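Side-chain contacts in diguanylate cyclase (PDB 5M3C), which joins a GGDEF domain, which holds guanosine-5'-triphosphate and a calcium ion, to an EAL domain that binds a second calcium ion: residues L193-K198 with G264-N269; E210-W215 with S413-A418. All coordinates share one frame; numbering follows the deposited sequence.

Interaction 1. Residues L193-K198 with G264-N269. With CA (calcium ion), chain H.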
ATOM      1  N   LEU B 193      28.138   1.425 -17.345  1.00 58.42           N
ATOM      2  CA  LEU B 193      27.456   0.210 -16.922  1.00 58.88           C
ATOM      3  C   LEU B 193      28.471  -0.808 -16.412  1.00 59.45           C
ATOM      4  O   LEU B 193      29.520  -1.014 -17.025  1.00 60.70           O
ATOM      5  CB  LEU B 193      26.653  -0.392 -18.080  1.00 59.34           C
ATOM      6  CG  LEU B 193      25.467   0.426 -18.600  1.00 58.83           C
ATOM      7  CD1 LEU B 193      24.920  -0.161 -19.894  1.00 58.06           C
ATOM      8  CD2 LEU B 193      24.374   0.508 -17.548  1.00 59.25           C
ATOM      9  N   TYR B 194      28.159  -1.422 -15.274  1.00 59.31           N
ATOM     10  CA  TYR B 194      28.942  -2.535 -14.748  1.00 58.81           C
ATOM     11  C   TYR B 194      28.143  -3.817 -14.932  1.00 57.24           C
ATOM     12  O   TYR B 194      26.921  -3.777 -15.044  1.00 55.82           O
ATOM     13  CB  TYR B 194      29.263  -2.316 -13.271  1.00 60.03           C
ATOM     14  CG  TYR B 194      30.548  -1.561 -13.029  1.00 61.63           C
ATOM     15  CD1 TYR B 194      30.878  -0.446 -13.787  1.00 62.70           C
ATOM     16  CD2 TYR B 194      31.427  -1.957 -12.030  1.00 62.93           C
ATOM     17  CE1 TYR B 194      32.055   0.248 -13.564  1.00 63.75           C
ATOM     18  CE2 TYR B 194      32.603  -1.270 -11.798  1.00 63.46           C
ATOM     19  CZ  TYR B 194      32.912  -0.171 -12.567  1.00 64.39           C
ATOM     20  OH  TYR B 194      34.084   0.508 -12.332  1.00 67.15           O
ATOM     21  N   TYR B 195      28.825  -4.955 -14.975  1.00 55.91           N
ATOM     22  CA  TYR B 195      28.155  -6.216 -15.260  1.00 55.07           C
ATOM     23  C   TYR B 195      28.484  -7.280 -14.224  1.00 55.59           C
ATOM     24  O   TYR B 195      29.646  -7.544 -13.929  1.00 54.09           O
ATOM     25  CB  TYR B 195      28.499  -6.688 -16.673  1.00 53.66           C
ATOM     26  CG  TYR B 195      28.079  -5.685 -17.724  1.00 52.86           C
ATOM     27  CD1 TYR B 195      28.898  -4.613 -18.054  1.00 53.01           C
ATOM     28  CD2 TYR B 195      26.851  -5.790 -18.362  1.00 52.22           C
ATOM     29  CE1 TYR B 195      28.512  -3.683 -19.002  1.00 52.76           C
ATOM     30  CE2 TYR B 195      26.458  -4.866 -19.312  1.00 52.02           C
ATOM     31  CZ  TYR B 195      27.292  -3.814 -19.628  1.00 52.24           C
ATOM     32  OH  TYR B 195      26.905  -2.892 -20.571  1.00 51.84           O
ATOM     33  N   GLN B 196      27.436  -7.872 -13.661  1.00 58.31           N
ATOM     34  CA  GLN B 196      27.588  -8.912 -12.656  1.00 59.91           C
ATOM     35  C   GLN B 196      27.100 -10.239 -13.215  1.00 62.53           C
ATOM     36  O   GLN B 196      26.011 -10.310 -13.785  1.00 63.01           O
ATOM     37  CB  GLN B 196      26.795  -8.556 -11.401  1.00 59.14           C
ATOM     38  CG  GLN B 196      26.997  -9.525 -10.252  1.00 58.46           C
ATOM     39  CD  GLN B 196      26.665  -8.904  -8.911  1.00 58.28           C
ATOM     40  OE1 GLN B 196      25.629  -8.258  -8.754  1.00 57.62           O
ATOM     41  NE2 GLN B 196      27.549  -9.091  -7.937  1.00 58.69           N
ATOM     42  N   PRO B 197      27.907 -11.300 -13.057  1.00 64.28           N
ATOM     43  CA  PRO B 197      27.520 -12.609 -13.569  1.00 64.82           C
ATOM     44  C   PRO B 197      26.482 -13.310 -12.695  1.00 65.85           C
ATOM     45  O   PRO B 197      26.475 -13.136 -11.474  1.00 64.81           O
ATOM     46  CB  PRO B 197      28.836 -13.387 -13.549  1.00 64.50           C
ATOM     47  CG  PRO B 197      29.608 -12.774 -12.433  1.00 63.86           C
ATOM     48  CD  PRO B 197      29.250 -11.316 -12.451  1.00 63.87           C
ATOM     49  N   LYS B 198      25.612 -14.089 -13.334  1.00 67.31           N
ATOM     50  CA  LYS B 198      24.680 -14.967 -12.631  1.00 68.99           C
ATOM     51  C   LYS B 198      25.053 -16.421 -12.889  1.00 70.32           C
ATOM     52  O   LYS B 198      25.279 -16.815 -14.033  1.00 67.99           O
ATOM     53  CB  LYS B 198      23.244 -14.738 -13.103  1.00 68.79           C
ATOM     54  CG  LYS B 198      22.531 -13.563 -12.459  1.00 68.47           C
ATOM     55  CD  LYS B 198      22.620 -12.311 -13.313  1.00 68.37           C
ATOM     56  CE  LYS B 198      21.264 -11.633 -13.434  1.00 68.08           C
ATOM     57  NZ  LYS B 198      20.532 -12.113 -14.639  1.00 68.04           N
ATOM     58  N   GLY B 264      23.627 -16.606 -21.591  1.00 82.22           N
ATOM     59  CA  GLY B 264      22.434 -16.239 -20.841  1.00 79.83           C
ATOM     60  C   GLY B 264      22.011 -14.830 -21.207  1.00 77.24           C
ATOM     61  O   GLY B 264      22.731 -14.130 -21.920  1.00 76.58           O
ATOM     62  N   PRO B 265      20.835 -14.402 -20.723  1.00 74.46           N
ATOM     63  CA  PRO B 265      20.363 -13.055 -21.009  1.00 72.59           C
ATOM     64  C   PRO B 265      20.948 -12.005 -20.065  1.00 70.41           C
ATOM     65  O   PRO B 265      21.629 -12.340 -19.091  1.00 69.47           O
ATOM     66  CB  PRO B 265      18.839 -13.161 -20.828  1.00 72.58           C
ATOM     67  CG  PRO B 265      18.571 -14.493 -20.192  1.00 73.38           C
ATOM     68  CD  PRO B 265      19.885 -15.150 -19.886  1.00 74.34           C
ATOM     69  N   LEU B 266      20.677 -10.739 -20.371  1.00 67.57           N
ATOM     70  CA  LEU B 266      21.178  -9.618 -19.585  1.00 66.35           C
ATOM     71  C   LEU B 266      20.023  -8.917 -18.870  1.00 65.74           C
ATOM     72  O   LEU B 266      19.011  -8.575 -19.487  1.00 64.72           O
ATOM     73  CB  LEU B 266      21.917  -8.631 -20.494  1.00 65.91           C
ATOM     74  CG  LEU B 266      22.490  -7.367 -19.844  1.00 64.66           C
ATOM     75  CD1 LEU B 266      23.661  -7.702 -18.938  1.00 64.48           C
ATOM     76  CD2 LEU B 266      22.916  -6.372 -20.910  1.00 63.95           C
ATOM     77  N   SER B 267      20.190  -8.702 -17.567  1.00 64.74           N
ATOM     78  CA  SER B 267      19.135  -8.147 -16.726  1.00 63.75           C
ATOM     79  C   SER B 267      19.353  -6.663 -16.499  1.00 63.37           C
ATOM     80  O   SER B 267      20.469  -6.235 -16.214  1.00 64.58           O
ATOM     81  CB  SER B 267      19.114  -8.850 -15.370  1.00 63.27           C
ATOM     82  OG  SER B 267      19.201 -10.254 -15.516  1.00 63.98           O
ATOM     83  N   VAL B 268      18.289  -5.879 -16.617  1.00 62.64           N
ATOM     84  CA  VAL B 268      18.369  -4.456 -16.305  1.00 61.81           C
ATOM     85  C   VAL B 268      17.165  -4.006 -15.490  1.00 61.35           C
ATOM     86  O   VAL B 268      16.025  -4.349 -15.806  1.00 62.33           O
ATOM     87  CB  VAL B 268      18.460  -3.604 -17.581  1.00 61.96           C
ATOM     88  CG1 VAL B 268      18.390  -2.125 -17.237  1.00 62.27           C
ATOM     89  CG2 VAL B 268      19.746  -3.911 -18.325  1.00 62.39           C
ATOM     90  N   ASN B 269      17.425  -3.240 -14.435  1.00 60.76           N
ATOM     91  CA  ASN B 269      16.356  -2.707 -13.601  1.00 59.89           C
ATOM     92  C   ASN B 269      15.553  -1.669 -14.373  1.00 58.77           C
ATOM     93  O   ASN B 269      16.112  -0.845 -15.096  1.00 58.50           O
ATOM     94  CB  ASN B 269      16.925  -2.084 -12.327  1.00 60.77           C
ATOM     95  CG  ASN B 269      17.522  -3.115 -11.389  1.00 62.61           C
ATOM     96  OD1 ASN B 269      16.914  -4.150 -11.115  1.00 64.23           O
ATOM     97  ND2 ASN B 269      18.717  -2.832 -10.884  1.00 63.56           N
TER
HETATM   98 CA    CA H1302      18.398  -5.835  -9.772  1.00 57.72          CA
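Leu266 turns its branch away from its own backbone nitrogen (chi1 179°), which carries CD1 to the ring of Tyr195. The tyrosine has CG anti to its own carbonyl carbon (chi1 -60°), which brings the CD2-CE2 edge of the ring to the leucine methyls. The nearer methyl arrives at the ring edge, in plane, with Leu266 CD1 3.8 Å from Tyr195 CD2. Leu266 CD2 stays slightly farther off, 4.2 Å from Tyr195 CE2. The two side chains meet at a slant, and the contact is apolar and buried. Trp256 stacks edge-to-face with the same tyrosine ring, and Gln252 of helix 238-259 touches it too.

The segments are not sheet neighbours. Strand 206-217 runs between them in the sheet of the EAL domain, a modified TIM barrel. Ala211 of that middle strand touches both Tyr195 and Leu266. Its side chain is small, which is consistent with the two meeting over it. On the other side of the sheet, the Lys198 chain is kinked at its last three torsions, which brings its amine to Ser267. Lys198 NZ is modelled 2.4 Å from Ser267 OG as donor. This is too short to take literally at this resolution, so the bond is doubtful in detail. Two residues farther along, Asn269 OD1 binds the calcium ion at 2.6 Å, in a site completed by Glu210, Glu301 and Asp331.

Interaction 2. Residues E210-W215 with S413-A418. With CA (calcium ion), chain H.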
ATOM      1  N   GLU B 210      23.758  -9.165 -14.980  1.00 58.16           N
ATOM      2  CA  GLU B 210      22.979  -7.963 -14.715  1.00 56.05           C
ATOM      3  C   GLU B 210      23.799  -6.712 -15.003  1.00 55.65           C
ATOM      4  O   GLU B 210      24.964  -6.610 -14.600  1.00 56.08           O
ATOM      5  CB  GLU B 210      22.493  -7.931 -13.267  1.00 54.98           C
ATOM      6  CG  GLU B 210      21.566  -6.762 -12.970  1.00 54.26           C
ATOM      7  CD  GLU B 210      21.097  -6.725 -11.528  1.00 53.28           C
ATOM      8  OE1 GLU B 210      21.567  -7.554 -10.724  1.00 52.85           O
ATOM      9  OE2 GLU B 210      20.260  -5.861 -11.197  1.00 52.08           O
ATOM     10  N   ALA B 211      23.177  -5.767 -15.703  1.00 53.97           N
ATOM     11  CA  ALA B 211      23.789  -4.478 -15.993  1.00 52.59           C
ATOM     12  C   ALA B 211      23.391  -3.478 -14.918  1.00 51.59           C
ATOM     13  O   ALA B 211      22.209  -3.260 -14.668  1.00 51.90           O
ATOM     14  CB  ALA B 211      23.362  -3.983 -17.363  1.00 52.17           C
ATOM     15  N   LEU B 212      24.392  -2.873 -14.290  1.00 51.26           N
ATOM     16  CA  LEU B 212      24.185  -1.984 -13.157  1.00 50.68           C
ATOM     17  C   LEU B 212      24.830  -0.626 -13.412  1.00 50.76           C
ATOM     18  O   LEU B 212      26.027  -0.542 -13.686  1.00 51.52           O
ATOM     19  CB  LEU B 212      24.787  -2.612 -11.901  1.00 50.36           C
ATOM     20  CG  LEU B 212      24.215  -3.980 -11.526  1.00 50.24           C
ATOM     21  CD1 LEU B 212      25.201  -4.771 -10.682  1.00 50.18           C
ATOM     22  CD2 LEU B 212      22.888  -3.818 -10.803  1.00 50.58           C
ATOM     23  N   VAL B 213      24.037   0.434 -13.301  1.00 50.30           N
ATOM     24  CA  VAL B 213      24.520   1.782 -13.589  1.00 50.19           C
ATOM     25  C   VAL B 213      25.448   2.293 -12.494  1.00 50.09           C
ATOM     26  O   VAL B 213      25.147   2.183 -11.306  1.00 50.39           O
ATOM     27  CB  VAL B 213      23.362   2.783 -13.730  1.00 50.48           C
ATOM     28  CG1 VAL B 213      23.836   4.033 -14.455  1.00 50.27           C
ATOM     29  CG2 VAL B 213      22.197   2.154 -14.474  1.00 51.58           C
ATOM     30  N   ARG B 214      26.576   2.855 -12.909  1.00 50.23           N
ATOM     31  CA  ARG B 214      27.534   3.447 -11.990  1.00 50.80           C
ATOM     32  C   ARG B 214      27.809   4.884 -12.400  1.00 48.95           C
ATOM     33  O   ARG B 214      27.627   5.253 -13.558  1.00 47.78           O
ATOM     34  CB  ARG B 214      28.845   2.660 -12.002  1.00 53.76           C
ATOM     35  CG  ARG B 214      28.772   1.294 -11.336  1.00 55.97           C
ATOM     36  CD  ARG B 214      28.715   1.410  -9.822  1.00 57.58           C
ATOM     37  NE  ARG B 214      29.023   0.140  -9.169  1.00 59.63           N
ATOM     38  CZ  ARG B 214      28.133  -0.818  -8.922  1.00 61.21           C
ATOM     39  NH1 ARG B 214      26.860  -0.667  -9.273  1.00 60.93           N
ATOM     40  NH2 ARG B 214      28.517  -1.935  -8.318  1.00 62.33           N
ATOM     41  N   TRP B 215      28.252   5.693 -11.445  1.00 47.38           N
ATOM     42  CA  TRP B 215      28.581   7.082 -11.723  1.00 46.59           C
ATOM     43  C   TRP B 215      29.749   7.532 -10.862  1.00 46.63           C
ATOM     44  O   TRP B 215      29.611   7.683  -9.651  1.00 47.13           O
ATOM     45  CB  TRP B 215      27.360   7.979 -11.482  1.00 45.92           C
ATOM     46  CG  TRP B 215      27.582   9.433 -11.824  1.00 45.49           C
ATOM     47  CD1 TRP B 215      28.511   9.942 -12.683  1.00 45.42           C
ATOM     48  CD2 TRP B 215      26.838  10.554 -11.332  1.00 45.05           C
ATOM     49  NE1 TRP B 215      28.401  11.310 -12.745  1.00 45.22           N
ATOM     50  CE2 TRP B 215      27.380  11.710 -11.927  1.00 44.84           C
ATOM     51  CE3 TRP B 215      25.769  10.694 -10.442  1.00 45.21           C
ATOM     52  CZ2 TRP B 215      26.889  12.987 -11.664  1.00 44.63           C
ATOM     53  CZ3 TRP B 215      25.283  11.964 -10.181  1.00 45.08           C
ATOM     54  CH2 TRP B 215      25.845  13.092 -10.789  1.00 44.92           C
ATOM     55  N   SER B 413      31.251 -12.982  -8.204  1.00 75.97           N
ATOM     56  CA  SER B 413      32.119 -11.837  -8.475  1.00 74.82           C
ATOM     57  C   SER B 413      31.342 -10.535  -8.340  1.00 72.40           C
ATOM     58  O   SER B 413      30.148 -10.485  -8.645  1.00 69.34           O
ATOM     59  CB  SER B 413      32.716 -11.912  -9.883  1.00 75.59           C
ATOM     60  OG  SER B 413      31.938 -11.165 -10.804  1.00 75.15           O
ATOM     61  N   PRO B 414      32.021  -9.470  -7.889  1.00 70.61           N
ATOM     62  CA  PRO B 414      31.388  -8.163  -7.848  1.00 69.29           C
ATOM     63  C   PRO B 414      31.163  -7.643  -9.263  1.00 68.25           C
ATOM     64  O   PRO B 414      31.719  -8.195 -10.215  1.00 69.45           O
ATOM     65  CB  PRO B 414      32.409  -7.299  -7.104  1.00 69.30           C
ATOM     66  CG  PRO B 414      33.720  -7.949  -7.367  1.00 69.69           C
ATOM     67  CD  PRO B 414      33.435  -9.420  -7.472  1.00 70.32           C
ATOM     68  N   PRO B 415      30.345  -6.595  -9.407  1.00 66.36           N
ATOM     69  CA  PRO B 415      30.103  -6.019 -10.726  1.00 65.03           C
ATOM     70  C   PRO B 415      31.406  -5.588 -11.392  1.00 63.65           C
ATOM     71  O   PRO B 415      32.212  -4.891 -10.774  1.00 60.40           O
ATOM     72  CB  PRO B 415      29.217  -4.807 -10.424  1.00 65.31           C
ATOM     73  CG  PRO B 415      28.573  -5.117  -9.114  1.00 65.25           C
ATOM     74  CD  PRO B 415      29.593  -5.900  -8.348  1.00 65.64           C
ATOM     75  N   LEU B 416      31.605  -6.013 -12.637  1.00 64.40           N
ATOM     76  CA  LEU B 416      32.836  -5.721 -13.373  1.00 65.66           C
ATOM     77  C   LEU B 416      32.604  -4.759 -14.541  1.00 65.56           C
ATOM     78  O   LEU B 416      31.510  -4.708 -15.099  1.00 66.42           O
ATOM     79  CB  LEU B 416      33.448  -7.014 -13.920  1.00 66.33           C
ATOM     80  CG  LEU B 416      33.899  -8.089 -12.929  1.00 67.29           C
ATOM     81  CD1 LEU B 416      34.725  -9.134 -13.664  1.00 67.74           C
ATOM     82  CD2 LEU B 416      34.696  -7.498 -11.774  1.00 67.46           C
ATOM     83  N   PRO B 417      33.640  -3.987 -14.911  1.00 64.79           N
ATOM     84  CA  PRO B 417      33.608  -3.216 -16.154  1.00 64.81           C
ATOM     85  C   PRO B 417      33.598  -4.125 -17.384  1.00 65.91           C
ATOM     86  O   PRO B 417      34.157  -5.220 -17.345  1.00 66.42           O
ATOM     87  CB  PRO B 417      34.906  -2.403 -16.100  1.00 64.39           C
ATOM     88  CG  PRO B 417      35.260  -2.336 -14.655  1.00 64.00           C
ATOM     89  CD  PRO B 417      34.804  -3.640 -14.079  1.00 64.44           C
ATOM     90  N   ALA B 418      32.980  -3.660 -18.465  1.00 67.51           N
ATOM     91  CA  ALA B 418      32.769  -4.471 -19.670  1.00 69.28           C
ATOM     92  C   ALA B 418      33.982  -5.315 -20.082  1.00 71.59           C
ATOM     93  O   ALA B 418      33.902  -6.545 -20.125  1.00 71.43           O
ATOM     94  CB  ALA B 418      32.336  -3.580 -20.825  1.00 68.79           C
TER
HETATM   95 CA    CA H1302      18.398  -5.835  -9.772  1.00 57.72          CA
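The guanidinium of Arg214 meets the ring of Pro415 through one nitrogen. Arg214 NH2 lies 3.3 Å from Pro415 CG and 3.6 Å from Pro415 CB. The proline offers only carbon here, so the contact is van der Waals packing. The two side chains cross at about a right angle. The arginine chain turns at chi2 (-74°), and its end with NH2 comes over to the proline. Glu222 and Tyr194 touch the same arginine from outside the two segments.

Leu212 reaches the same CG with a methyl group from another direction, about a right angle from the arginine nitrogen. Leu212 CD1 is 3.7 Å from Pro415 CG and 4.0 Å from Pro415 CB. Both side chains reach across strand 192-200, which separates strands 206-217 and 406-417 in the sheet of the EAL domain's TIM-like barrel. Gln196 of that middle strand also touches Pro415. The contact is small and lies near the surface.

Glu210 points from the same strand face as Leu212 and Arg214. Its extended chain places OE2 2.3 Å from the calcium ion, while OE1 stands 3.7 Å from the metal and accepts a hydrogen bond from Gln408 NE2.

Just before Pro415 the chain makes a local bond: Ser413 OG donates to Pro414 O at 3.0 Å, tilted 34° from the carbonyl plane. Ser413 O in turn accepts from Gln196 NE2.

How the interactions relate
Interactions 1 and 2 lie in one sheet of the EAL domain, with centres about 8 Å apart. Strand 192-200 joins them. It supplies one side of interaction 1 and is the middle strand of interaction 2, while strand 206-217 has the reverse part. Backbone bonds tie the two together: Tyr195 N is 2.7 Å from Leu416 O, and Leu212 N is 2.8 Å from Tyr194 O, both probable hydrogen bonds. The calcium ion is a second tie, since strands 266-269 and 206-217, adjacent in the sheet, each give it one ligand. The guanosine-5'-triphosphate lies in the GGDEF domain, away from both contacts.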